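Local coordinates for uncharacterized protein (Streptococcus mutans, PDB 3L7Y) that binds a magnesium ion and probably acts as a phosphatase of the haloacid dehalogenase type, on a substrate not yet known, at residues G46-S51 against E87-C92; Q196-I201 against G218-I223. One frame throughout, in Å; residues are numbered along the deposited sequence.

Contact 1 of 2, residues G46-S51 against E87-C92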
ATOM      1  N   GLY A  46       1.264  -8.767   5.462  1.00 14.78           N
ATOM      2  CA  GLY A  46       0.328  -9.036   6.548  1.00 13.48           C
ATOM      3  C   GLY A  46      -0.998  -9.617   6.091  1.00 18.08           C
ATOM      4  O   GLY A  46      -1.860  -9.925   6.908  1.00 18.70           O
ATOM      5  N   THR A  47      -1.150  -9.765   4.777  1.00 17.04           N
ATOM      6  CA  THR A  47      -2.400 -10.184   4.167  1.00 10.94           C
ATOM      7  C   THR A  47      -2.142 -11.298   3.143  1.00 17.65           C
ATOM      8  O   THR A  47      -2.198 -12.474   3.497  1.00 15.83           O
ATOM      9  CB  THR A  47      -3.136  -8.993   3.511  1.00 15.39           C
ATOM     10  OG1 THR A  47      -3.350  -7.965   4.490  1.00 16.99           O
ATOM     11  CG2 THR A  47      -4.495  -9.439   2.954  1.00 14.87           C
ATOM     12  N   PHE A  48      -1.856 -10.937   1.891  1.00 11.44           N
ATOM     13  CA  PHE A  48      -1.498 -11.934   0.873  1.00 18.10           C
ATOM     14  C   PHE A  48      -0.214 -12.634   1.300  1.00 20.00           C
ATOM     15  O   PHE A  48      -0.095 -13.854   1.187  1.00 18.45           O
ATOM     16  CB  PHE A  48      -1.320 -11.270  -0.501  1.00 22.78           C
ATOM     17  CG  PHE A  48      -1.090 -12.242  -1.650  1.00 13.74           C
ATOM     18  CD1 PHE A  48      -2.160 -12.867  -2.282  1.00 17.05           C
ATOM     19  CD2 PHE A  48       0.192 -12.478  -2.135  1.00 20.95           C
ATOM     20  CE1 PHE A  48      -1.953 -13.745  -3.363  1.00 14.38           C
ATOM     21  CE2 PHE A  48       0.417 -13.342  -3.217  1.00 16.22           C
ATOM     22  CZ  PHE A  48      -0.667 -13.988  -3.828  1.00 17.00           C
ATOM     23  N   LEU A  49       0.745 -11.857   1.801  1.00 20.29           N
ATOM     24  CA  LEU A  49       2.032 -12.407   2.221  1.00 17.63           C
ATOM     25  C   LEU A  49       1.969 -12.953   3.638  1.00 18.09           C
ATOM     26  O   LEU A  49       1.321 -12.370   4.517  1.00 20.24           O
ATOM     27  CB  LEU A  49       3.130 -11.347   2.116  1.00 17.12           C
ATOM     28  CG  LEU A  49       3.361 -10.799   0.705  1.00 15.43           C
ATOM     29  CD1 LEU A  49       4.427  -9.704   0.715  1.00 13.84           C
ATOM     30  CD2 LEU A  49       3.733 -11.952  -0.255  1.00 17.98           C
ATOM     31  N   ASN A  50       2.648 -14.073   3.853  1.00 17.66           N
ATOM     32  CA  ASN A  50       2.710 -14.687   5.169  1.00 21.71           C
ATOM     33  C   ASN A  50       3.761 -13.960   5.996  1.00 23.69           C
ATOM     34  O   ASN A  50       4.355 -13.010   5.516  1.00 19.93           O
ATOM     35  CB  ASN A  50       2.997 -16.198   5.067  1.00 19.21           C
ATOM     36  CG  ASN A  50       4.375 -16.509   4.481  1.00 21.16           C
ATOM     37  OD1 ASN A  50       5.306 -15.719   4.599  1.00 16.38           O
ATOM     38  ND2 ASN A  50       4.511 -17.682   3.874  1.00 20.98           N
ATOM     39  N   SER A  51       3.980 -14.392   7.231  1.00 21.63           N
ATOM     40  CA  SER A  51       4.933 -13.725   8.105  1.00 22.42           C
ATOM     41  C   SER A  51       6.395 -13.829   7.613  1.00 28.03           C
ATOM     42  O   SER A  51       7.247 -13.039   8.017  1.00 26.87           O
ATOM     43  CB  SER A  51       4.797 -14.257   9.530  1.00 24.67           C
ATOM     44  OG  SER A  51       3.703 -13.629  10.180  1.00 31.38           O
ATOM     45  N   GLU A  87       8.035  -7.889  -8.189  1.00 13.62           N
ATOM     46  CA  GLU A  87       9.025  -8.935  -7.916  1.00 20.65           C
ATOM     47  C   GLU A  87       8.363 -10.161  -7.285  1.00 22.27           C
ATOM     48  O   GLU A  87       8.884 -11.275  -7.373  1.00 23.24           O
ATOM     49  CB  GLU A  87      10.118  -8.424  -6.974  1.00 15.74           C
ATOM     50  CG  GLU A  87      11.136  -7.484  -7.600  1.00 23.12           C
ATOM     51  CD  GLU A  87      12.212  -7.077  -6.606  0.50 13.97           C
ATOM     52  OE1 GLU A  87      13.370  -6.915  -7.013  0.50 14.16           O
ATOM     53  OE2 GLU A  87      11.899  -6.935  -5.408  0.50 16.50           O
ATOM     54  N   HIS A  88       7.219  -9.953  -6.636  1.00 22.93           N
ATOM     55  CA  HIS A  88       6.508 -11.052  -5.982  1.00 21.00           C
ATOM     56  C   HIS A  88       5.807 -11.950  -7.010  1.00 19.04           C
ATOM     57  O   HIS A  88       5.427 -13.079  -6.713  1.00 18.32           O
ATOM     58  CB  HIS A  88       5.470 -10.514  -4.981  1.00 27.46           C
ATOM     59  CG  HIS A  88       6.061  -9.868  -3.766  1.00 23.02           C
ATOM     60  ND1 HIS A  88       6.602 -10.591  -2.725  1.00 25.00           N
ATOM     61  CD2 HIS A  88       6.165  -8.565  -3.411  1.00 23.73           C
ATOM     62  CE1 HIS A  88       7.028  -9.765  -1.789  1.00 25.20           C
ATOM     63  NE2 HIS A  88       6.776  -8.528  -2.182  1.00 26.02           N
ATOM     64  N   PHE A  89       5.631 -11.433  -8.219  1.00 20.62           N
ATOM     65  CA  PHE A  89       4.928 -12.141  -9.281  1.00 20.40           C
ATOM     66  C   PHE A  89       5.803 -12.219 -10.546  1.00 25.46           C
ATOM     67  O   PHE A  89       5.412 -11.761 -11.625  1.00 20.44           O
ATOM     68  CB  PHE A  89       3.599 -11.435  -9.556  1.00 16.27           C
ATOM     69  CG  PHE A  89       2.739 -11.276  -8.322  1.00 24.01           C
ATOM     70  CD1 PHE A  89       2.741 -10.095  -7.597  1.00 20.85           C
ATOM     71  CD2 PHE A  89       1.943 -12.316  -7.882  1.00 20.12           C
ATOM     72  CE1 PHE A  89       1.947  -9.954  -6.461  1.00 16.60           C
ATOM     73  CE2 PHE A  89       1.164 -12.182  -6.748  1.00 25.53           C
ATOM     74  CZ  PHE A  89       1.165 -10.999  -6.034  1.00 16.84           C
ATOM     75  N   PRO A  90       6.987 -12.825 -10.412  1.00 25.85           N
ATOM     76  CA  PRO A  90       7.993 -12.772 -11.482  1.00 29.22           C
ATOM     77  C   PRO A  90       7.441 -13.282 -12.800  1.00 31.69           C
ATOM     78  O   PRO A  90       7.796 -12.740 -13.853  1.00 29.15           O
ATOM     79  CB  PRO A  90       9.097 -13.722 -10.991  1.00 30.72           C
ATOM     80  CG  PRO A  90       8.824 -13.964  -9.546  1.00 39.12           C
ATOM     81  CD  PRO A  90       7.357 -13.754  -9.332  1.00 35.33           C
ATOM     82  N   ASP A  91       6.589 -14.305 -12.743  1.00 21.86           N
ATOM     83  CA  ASP A  91       6.159 -14.990 -13.953  1.00 21.02           C
ATOM     84  C   ASP A  91       4.770 -14.592 -14.434  1.00 27.34           C
ATOM     85  O   ASP A  91       4.307 -15.098 -15.453  1.00 23.18           O
ATOM     86  CB  ASP A  91       6.201 -16.514 -13.760  1.00 37.14           C
ATOM     87  CG  ASP A  91       7.588 -17.033 -13.402  1.00 41.58           C
ATOM     88  OD1 ASP A  91       8.597 -16.436 -13.843  1.00 34.96           O
ATOM     89  OD2 ASP A  91       7.658 -18.048 -12.677  1.00 43.95           O
ATOM     90  N   CYS A  92       4.087 -13.706 -13.717  1.00 26.42           N
ATOM     91  CA  CYS A  92       2.744 -13.349 -14.146  1.00 23.60           C
ATOM     92  C   CYS A  92       2.363 -11.899 -13.857  1.00 20.83           C
ATOM     93  O   CYS A  92       1.221 -11.513 -14.087  1.00 28.12           O
ATOM     94  CB  CYS A  92       1.707 -14.306 -13.528  1.00 16.17           C
ATOM     95  SG  CYS A  92       1.531 -14.061 -11.765  1.00 21.54           S
TER
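Phe48 and Phe89 reach for each other from opposite directions and meet at their outer ring carbons, Phe48 CE2 lying 3.7 Å from Phe89 CZ. The two planes are inclined at 47° with 5.6 Å between ring centroids, an oblique pair. Phe48 gets there because its CG stands anti to the backbone N (chi1 -174°), which carries the ring off the end of helix 44-48 and across to the loop.

Next to this pair, Leu49 and His88 cross at about a right angle. Methyl CD1 of Leu49 does most of the touching, 3.6 Å from His88 CE1 and 3.9 Å from His88 NE2, while its other methyl, CD2, sits 4.0 Å from His88 ND1. Both delta methyls thus lie near the nitrogen-bearing end of the imidazole, and no hydrogen bond joins the two segments.

Phe60, from helix 57-69, touches both phenylalanine rings, edge-to-face in the case of Phe48, and Tyr55 meets Phe48 while its hydroxyl bonds to the carbonyl of His88. Leu49 itself follows directly on helix 44-48, close behind the magnesium ligands Asp43 and Asp45. The contact therefore lies just downstream of the DxD motif (motif I) of the haloacid dehalogenase fold, where the end of the helical turn and the next residue pack on the loop leading into strand 97-100.

Contact 2 of 2, residues Q196-I201 against G218-I223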
ATOM      1  N   GLN A 196      -0.418  10.892  17.117  1.00 15.96           N
ATOM      2  CA  GLN A 196      -0.075  12.284  17.373  1.00 19.75           C
ATOM      3  C   GLN A 196       0.566  12.956  16.169  1.00 17.36           C
ATOM      4  O   GLN A 196       0.288  14.120  15.867  1.00 14.63           O
ATOM      5  CB  GLN A 196       0.881  12.401  18.557  1.00 22.21           C
ATOM      6  CG  GLN A 196       1.356  13.834  18.749  1.00 30.39           C
ATOM      7  CD  GLN A 196       2.439  13.999  19.805  1.00 36.81           C
ATOM      8  OE1 GLN A 196       2.997  15.094  19.969  1.00 38.14           O
ATOM      9  NE2 GLN A 196       2.742  12.923  20.525  1.00 33.53           N
ATOM     10  N   ILE A 197       1.451  12.229  15.499  1.00 13.28           N
ATOM     11  CA  ILE A 197       2.223  12.817  14.404  1.00 14.25           C
ATOM     12  C   ILE A 197       1.350  12.940  13.173  1.00  7.79           C
ATOM     13  O   ILE A 197       1.482  13.884  12.383  1.00  8.76           O
ATOM     14  CB  ILE A 197       3.451  11.954  14.074  1.00 15.71           C
ATOM     15  CG1 ILE A 197       4.451  12.003  15.226  1.00 14.54           C
ATOM     16  CG2 ILE A 197       4.093  12.392  12.748  1.00 14.56           C
ATOM     17  CD1 ILE A 197       5.520  10.935  15.124  1.00 12.46           C
ATOM     18  N   MET A 198       0.468  11.958  12.992  1.00 13.43           N
ATOM     19  CA  MET A 198      -0.502  12.023  11.920  1.00  9.15           C
ATOM     20  C   MET A 198      -1.445  13.213  12.087  1.00  7.62           C
ATOM     21  O   MET A 198      -1.760  13.895  11.110  1.00  8.80           O
ATOM     22  CB  MET A 198      -1.271  10.711  11.781  1.00  8.41           C
ATOM     23  CG  MET A 198      -0.466   9.651  11.050  1.00 12.22           C
ATOM     24  SD  MET A 198      -1.423   8.244  10.472  1.00 21.34           S
ATOM     25  CE  MET A 198      -1.538   7.303  12.002  1.00 17.12           C
ATOM     26  N   LYS A 199      -1.888  13.468  13.312  1.00  7.85           N
ATOM     27  CA  LYS A 199      -2.739  14.631  13.563  1.00 10.07           C
ATOM     28  C   LYS A 199      -1.984  15.938  13.315  1.00 17.93           C
ATOM     29  O   LYS A 199      -2.538  16.884  12.751  1.00 10.98           O
ATOM     30  CB  LYS A 199      -3.309  14.628  14.978  1.00 13.17           C
ATOM     31  CG  LYS A 199      -4.043  15.931  15.306  1.00 21.44           C
ATOM     32  CD  LYS A 199      -5.027  15.769  16.451  1.00 36.73           C
ATOM     33  CE  LYS A 199      -6.210  16.738  16.302  1.00 36.98           C
ATOM     34  NZ  LYS A 199      -5.790  18.171  16.332  1.00 29.05           N
ATOM     35  N   ALA A 200      -0.721  15.986  13.738  1.00 13.55           N
ATOM     36  CA  ALA A 200       0.125  17.157  13.493  1.00 19.75           C
ATOM     37  C   ALA A 200       0.239  17.436  11.991  1.00 19.82           C
ATOM     38  O   ALA A 200       0.190  18.588  11.539  1.00 12.90           O
ATOM     39  CB  ALA A 200       1.498  16.945  14.101  1.00 16.77           C
ATOM     40  N   ILE A 201       0.376  16.366  11.214  1.00 20.17           N
ATOM     41  CA  ILE A 201       0.419  16.484   9.763  1.00 19.67           C
ATOM     42  C   ILE A 201      -0.906  17.011   9.214  1.00 17.65           C
ATOM     43  O   ILE A 201      -0.928  17.917   8.376  1.00 12.91           O
ATOM     44  CB  ILE A 201       0.758  15.130   9.118  1.00  5.91           C
ATOM     45  CG1 ILE A 201       2.243  14.840   9.312  1.00 12.30           C
ATOM     46  CG2 ILE A 201       0.368  15.122   7.657  1.00  7.96           C
ATOM     47  CD1 ILE A 201       2.602  13.350   9.257  1.00 12.90           C
ATOM     48  N   GLY A 218       4.667   1.100  13.491  1.00 24.79           N
ATOM     49  CA  GLY A 218       5.796   2.010  13.490  1.00 24.14           C
ATOM     50  C   GLY A 218       6.029   2.737  12.174  1.00 17.23           C
ATOM     51  O   GLY A 218       7.117   3.271  11.953  1.00 17.32           O
ATOM     52  N   TYR A 219       5.020   2.780  11.305  1.00 17.44           N
ATOM     53  CA  TYR A 219       5.154   3.465  10.008  1.00 16.50           C
ATOM     54  C   TYR A 219       3.975   4.379   9.656  1.00 19.49           C
ATOM     55  O   TYR A 219       2.815   4.059   9.927  1.00 15.98           O
ATOM     56  CB  TYR A 219       5.379   2.458   8.871  1.00 16.25           C
ATOM     57  CG  TYR A 219       6.705   1.744   8.949  1.00 23.69           C
ATOM     58  CD1 TYR A 219       6.797   0.470   9.503  1.00 25.14           C
ATOM     59  CD2 TYR A 219       7.869   2.348   8.485  1.00 21.74           C
ATOM     60  CE1 TYR A 219       8.009  -0.186   9.583  1.00 23.11           C
ATOM     61  CE2 TYR A 219       9.090   1.701   8.561  1.00 25.25           C
ATOM     62  CZ  TYR A 219       9.149   0.433   9.110  1.00 25.44           C
ATOM     63  OH  TYR A 219      10.349  -0.215   9.194  1.00 32.62           O
ATOM     64  N   ILE A 220       4.287   5.528   9.053  1.00 11.33           N
ATOM     65  CA  ILE A 220       3.269   6.421   8.515  1.00 12.77           C
ATOM     66  C   ILE A 220       3.648   6.771   7.083  1.00 10.94           C
ATOM     67  O   ILE A 220       4.749   7.270   6.831  1.00 15.51           O
ATOM     68  CB  ILE A 220       3.210   7.744   9.287  1.00 13.00           C
ATOM     69  CG1 ILE A 220       2.732   7.542  10.724  1.00 13.94           C
ATOM     70  CG2 ILE A 220       2.322   8.744   8.558  1.00 12.24           C
ATOM     71  CD1 ILE A 220       3.090   8.723  11.632  1.00  7.18           C
ATOM     72  N   ASP A 221       2.745   6.516   6.148  1.00 13.66           N
ATOM     73  CA  ASP A 221       2.944   6.969   4.783  1.00 13.96           C
ATOM     74  C   ASP A 221       2.281   8.322   4.682  1.00 13.72           C
ATOM     75  O   ASP A 221       1.141   8.491   5.119  1.00  9.43           O
ATOM     76  CB  ASP A 221       2.305   6.000   3.785  1.00 12.15           C
ATOM     77  CG  ASP A 221       3.135   4.763   3.574  1.00 15.92           C
ATOM     78  OD1 ASP A 221       4.291   4.744   4.060  1.00 11.15           O
ATOM     79  OD2 ASP A 221       2.642   3.813   2.930  1.00 17.70           O
ATOM     80  N   ILE A 222       3.007   9.285   4.140  1.00 17.17           N
ATOM     81  CA  ILE A 222       2.452  10.593   3.860  1.00 13.41           C
ATOM     82  C   ILE A 222       2.097  10.610   2.390  1.00  9.95           C
ATOM     83  O   ILE A 222       2.962  10.719   1.529  1.00 15.06           O
ATOM     84  CB  ILE A 222       3.447  11.728   4.203  1.00  6.62           C
ATOM     85  CG1 ILE A 222       3.796  11.683   5.698  1.00  6.55           C
ATOM     86  CG2 ILE A 222       2.862  13.078   3.801  1.00 11.96           C
ATOM     87  CD1 ILE A 222       4.778  12.739   6.151  1.00  9.75           C
ATOM     88  N   ILE A 223       0.815  10.462   2.104  1.00  8.79           N
ATOM     89  CA  ILE A 223       0.361  10.375   0.737  1.00  6.98           C
ATOM     90  C   ILE A 223      -0.340  11.653   0.326  1.00 10.79           C
ATOM     91  O   ILE A 223      -0.702  12.463   1.171  1.00 11.54           O
ATOM     92  CB  ILE A 223      -0.650   9.214   0.567  1.00 11.65           C
ATOM     93  CG1 ILE A 223      -1.688   9.249   1.695  1.00  9.52           C
ATOM     94  CG2 ILE A 223       0.086   7.878   0.536  1.00 11.22           C
ATOM     95  CD1 ILE A 223      -3.034   8.550   1.356  1.00  8.93           C
TER
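Helix 196-201 lies over strand 219-223 and runs nearly along it, their N-to-C directions differing by 14° and their axes coming within 10.1 Å. The closest backbone approach pairs Met198 with Ile220, CA to CA 7.6 Å; about one helical turn further on, Ile201 comes level with Ile222. No hydrogen bond crosses the gap, and the contact is made by apolar side chains.

Ile220 takes the largest share. It points at the helix, and its CD1 lies against two residues at once: 3.7 Å from Met198 CG and 4.0 Å from Ile197 CG2. Met198 meets it with the CG methylene, not with its sulfur, and that one carbon also lies 3.8 Å from Ile220 CG2, so it touches both branches of the isoleucine. The methionine side chain also touches Ala214 of strand 210-214.

Helix on sheet is the build of the cap domain in this Cof-type branch of the haloacid dehalogenase family, an alpha/beta unit separate from the magnesium-binding core. Strand 219-224 runs antiparallel between strands 182-188 and 210-214, and Ile197 and Ile222 both touch Leu187 of the former, extending the apolar layer.

Further along, Ile201 and Ile222 cross obliquely and touch through their delta methyls, CD1 to CD1 3.8 Å. Ile222 starts out less directly toward the helix than Ile220, but with CG1 beside the backbone N (chi1 -61°) and the chain then extended, its terminal methyl comes round to Ile201. Between Ile220 and Ile222 the strand turns Asp221 to the other face of the sheet, where its carboxylate oxygens hydrogen-bond to Thr186 OG1 and Asn102 ND2.

Both contacts are buried, yet they share no secondary-structure element and lie on opposite sides of the chain's centre, their nearest atoms about 12 Å apart. Contact 1 belongs to the core domain and is largely aromatic, joining a helix end to an irregular loop beside the metal site. Contact 2 is built from isoleucines and a methionine and joins regular elements, helix and strand, in the cap domain. The side chain of Leu49 in contact 1 is about 3 Å from that of the magnesium ligand Asp45, whereas contact 2 lies away from the metal site, the side chain of Ile220 being about 14 Å from the ion.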